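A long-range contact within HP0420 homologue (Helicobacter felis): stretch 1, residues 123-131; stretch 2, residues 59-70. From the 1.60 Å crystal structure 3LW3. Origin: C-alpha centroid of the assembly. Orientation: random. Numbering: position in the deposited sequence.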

# COMPACT_ATOMS: atom_id res chain seq x y z
N VAL B 123 7.65 -9.00 -10.95
CA VAL B 123 7.51 -7.56 -11.23
C VAL B 123 7.41 -6.72 -9.93
O VAL B 123 7.34 -5.48 -9.96
CB VAL B 123 6.29 -7.24 -12.10
CG1 VAL B 123 6.46 -7.88 -13.50
CG2 VAL B 123 5.01 -7.78 -11.40
N PHE B 124 7.44 -7.42 -8.78
CA PHE B 124 7.38 -6.76 -7.47
C PHE B 124 8.10 -7.65 -6.46
O PHE B 124 7.99 -8.88 -6.50
CB PHE B 124 5.91 -6.60 -7.04
CG PHE B 124 5.74 -6.05 -5.66
CD1 PHE B 124 5.67 -4.66 -5.45
CD2 PHE B 124 5.69 -6.90 -4.55
CE1 PHE B 124 5.54 -4.13 -4.18
CE2 PHE B 124 5.56 -6.38 -3.27
CZ PHE B 124 5.46 -5.00 -3.09
N GLU B 125 8.81 -7.02 -5.54
CA GLU B 125 9.34 -7.80 -4.40
C GLU B 125 9.38 -6.92 -3.14
O GLU B 125 9.68 -5.71 -3.24
CB GLU B 125 10.70 -8.41 -4.75
CG GLU B 125 11.80 -7.38 -4.86
CD GLU B 125 13.08 -7.85 -5.62
OE1 GLU B 125 13.29 -9.08 -5.83
OE2 GLU B 125 13.88 -6.97 -5.99
N GLY B 126 9.02 -7.48 -1.99
CA GLY B 126 9.07 -6.71 -0.77
C GLY B 126 9.14 -7.52 0.49
O GLY B 126 8.72 -8.66 0.47
N ASP B 127 9.65 -6.91 1.56
CA ASP B 127 9.58 -7.48 2.91
C ASP B 127 8.69 -6.59 3.80
O ASP B 127 8.86 -5.36 3.80
CB ASP B 127 10.97 -7.63 3.52
CG ASP B 127 11.79 -8.67 2.78
OD1 ASP B 127 11.30 -9.80 2.64
OD2 ASP B 127 12.90 -8.38 2.28
N PHE B 128 7.75 -7.20 4.50
CA PHE B 128 6.82 -6.49 5.38
C PHE B 128 7.09 -6.93 6.82
O PHE B 128 7.31 -8.10 7.07
CB PHE B 128 5.37 -6.83 5.02
CG PHE B 128 4.99 -6.36 3.64
CD1 PHE B 128 4.28 -5.19 3.49
CD2 PHE B 128 5.43 -7.06 2.51
CE1 PHE B 128 3.98 -4.72 2.21
CE2 PHE B 128 5.13 -6.61 1.24
CZ PHE B 128 4.44 -5.42 1.09
N GLU B 129 7.03 -5.99 7.74
CA GLU B 129 7.16 -6.34 9.15
C GLU B 129 5.76 -6.16 9.72
O GLU B 129 5.08 -5.15 9.43
CB GLU B 129 8.15 -5.42 9.87
CG GLU B 129 9.49 -5.28 9.16
CD GLU B 129 10.31 -6.55 9.14
OE1 GLU B 129 10.16 -7.33 10.11
OE2 GLU B 129 11.11 -6.77 8.16
N ILE B 130 5.31 -7.15 10.49
CA ILE B 130 3.99 -7.17 11.06
C ILE B 130 4.08 -7.31 12.55
O ILE B 130 4.83 -8.15 13.02
CB ILE B 130 3.09 -8.29 10.45
CG1 ILE B 130 2.89 -8.07 8.92
CG2 ILE B 130 1.80 -8.40 11.25
CD1 ILE B 130 2.24 -9.24 8.20
N LEU B 131 3.36 -6.46 13.29
CA LEU B 131 3.29 -6.54 14.77
C LEU B 131 1.97 -7.19 15.22
O LEU B 131 0.90 -6.94 14.62
CB LEU B 131 3.40 -5.15 15.41
CG LEU B 131 4.63 -4.29 15.14
CD1 LEU B 131 4.59 -3.02 15.98
CD2 LEU B 131 5.95 -5.07 15.35
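Stretch 2, residues 59-70: FIVGAASFAALC

Residues 59-70 are helical throughout: phi/psi values cluster near -60/-45, and an unbroken i to i+4 ladder runs from Ala63 N to Phe59 O (3.0 Å) through Cys70 N to Phe66 O (3.0 Å). The helix packs on the extended strand 123-131 with axes 9.4 Å apart at closest approach and a signed crossing angle of -53°, the two N-to-C directions running obliquely in the same general sense. The CA register advances accordingly, Phe124 opposite Ile60, Phe128 opposite Ala68 and Ile130 opposite Leu69.

Strand alternation directs the CA-to-CB bonds of Phe124, Phe128 and Ile130 toward the helix. Gly126, on the same face, has no side chain; an ideal CB there would lie 3.4 Å from Phe128 CE2, so its absence leaves room for that ring. The m rotamer of Phe128 (chi1 -65°) brings the ring back along the strand over Gly126, whereas Phe124 is t (chi1 175°), and its ring reaches forward from the other side. Both rings meet Ala64, whose CB lies 3.4 Å from Phe124 CE2 and 3.6 Å from Phe128 CZ. Phe124 CD1 also lies 3.6 Å from Ile60 CG2 and, more loosely, Phe124 CE1 lies 4.2 Å from Val61 CG2.

Ala68 CB sits 4.3 Å from the centroid of the Phe128 ring, 29° off its normal, an off-centre CH-pi contact. Ser65, in the m rotamer (chi1 -67°), turns OG back to Val61 O at 2.9 Å, a hydrogen bond that satisfies the hydroxyl within the helix while OG packs 3.5 Å from Phe128 CE1. Ile130 (m, t) extends CD1 to within 4.0 Å of Leu69 CD2; Leu69 starts sideways, but its m, t conformation brings its end nearer. No hydrogen bond crosses the interface, which buries 390 Å² chiefly through apolar packing.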

# COMPACT_ATOMS: atom_id res chain seq x y z
N PHE B 59 -2.10 0.90 -4.95
CA PHE B 59 -2.74 -0.38 -5.27
C PHE B 59 -1.76 -1.57 -5.40
O PHE B 59 -2.06 -2.70 -4.96
CB PHE B 59 -3.70 -0.20 -6.45
CG PHE B 59 -4.85 0.71 -6.09
CD1 PHE B 59 -5.89 0.24 -5.26
CD2 PHE B 59 -4.90 2.02 -6.55
CE1 PHE B 59 -6.95 1.06 -4.89
CE2 PHE B 59 -5.97 2.85 -6.15
CZ PHE B 59 -6.96 2.38 -5.33
N ILE B 60 -0.57 -1.33 -5.96
CA ILE B 60 0.44 -2.40 -6.06
C ILE B 60 0.88 -2.84 -4.64
O ILE B 60 0.78 -4.03 -4.22
CB ILE B 60 1.64 -1.96 -6.86
CG1 ILE B 60 1.25 -1.62 -8.31
CG2 ILE B 60 2.78 -3.00 -6.75
CD1 ILE B 60 0.38 -2.66 -8.98
N VAL B 61 1.29 -1.87 -3.84
CA VAL B 61 1.71 -2.15 -2.47
C VAL B 61 0.50 -2.62 -1.62
O VAL B 61 0.66 -3.47 -0.77
CB VAL B 61 2.42 -0.95 -1.89
CG1 VAL B 61 2.79 -1.21 -0.43
CG2 VAL B 61 3.64 -0.60 -2.80
N GLY B 62 -0.69 -2.08 -1.86
CA GLY B 62 -1.90 -2.45 -1.12
C GLY B 62 -2.19 -3.94 -1.31
O GLY B 62 -2.44 -4.64 -0.35
N ALA B 63 -2.08 -4.43 -2.55
CA ALA B 63 -2.28 -5.87 -2.82
C ALA B 63 -1.21 -6.72 -2.07
O ALA B 63 -1.54 -7.73 -1.42
CB ALA B 63 -2.23 -6.12 -4.31
N ALA B 64 0.05 -6.28 -2.14
CA ALA B 64 1.16 -6.99 -1.49
C ALA B 64 0.92 -7.03 0.02
O ALA B 64 1.10 -8.07 0.68
CB ALA B 64 2.46 -6.29 -1.80
N SER B 65 0.47 -5.91 0.56
CA SER B 65 0.17 -5.76 2.00
C SER B 65 -0.89 -6.76 2.48
O SER B 65 -0.72 -7.44 3.50
CB SER B 65 -0.29 -4.31 2.31
OG SER B 65 0.75 -3.36 2.12
N PHE B 66 -1.97 -6.86 1.73
CA PHE B 66 -3.01 -7.81 2.00
C PHE B 66 -2.46 -9.22 1.96
O PHE B 66 -2.70 -9.99 2.91
CB PHE B 66 -4.15 -7.61 1.02
CG PHE B 66 -5.31 -8.54 1.20
CD1 PHE B 66 -5.83 -8.84 2.46
CD2 PHE B 66 -5.96 -9.04 0.08
CE1 PHE B 66 -6.93 -9.69 2.60
CE2 PHE B 66 -7.06 -9.86 0.19
CZ PHE B 66 -7.54 -10.23 1.46
N ALA B 67 -1.72 -9.60 0.91
CA ALA B 67 -1.07 -10.95 0.87
C ALA B 67 -0.25 -11.22 2.16
O ALA B 67 -0.37 -12.28 2.80
CB ALA B 67 -0.13 -11.13 -0.32
N ALA B 68 0.59 -10.24 2.50
CA ALA B 68 1.46 -10.33 3.69
C ALA B 68 0.63 -10.61 4.96
O ALA B 68 0.91 -11.54 5.69
CB ALA B 68 2.27 -9.05 3.84
N LEU B 69 -0.43 -9.82 5.19
CA LEU B 69 -1.30 -10.02 6.37
C LEU B 69 -1.95 -11.42 6.34
O LEU B 69 -2.03 -12.08 7.36
CB LEU B 69 -2.34 -8.90 6.47
CG LEU B 69 -1.71 -7.58 6.93
CD1 LEU B 69 -2.57 -6.28 6.67
CD2 LEU B 69 -1.41 -7.71 8.43
N CYS B 70 -2.40 -11.87 5.17
CA CYS B 70 -3.02 -13.19 5.06
C CYS B 70 -2.07 -14.37 5.33
O CYS B 70 -2.50 -15.43 5.83
CB CYS B 70 -3.66 -13.36 3.69
SG CYS B 70 -5.07 -12.31 3.40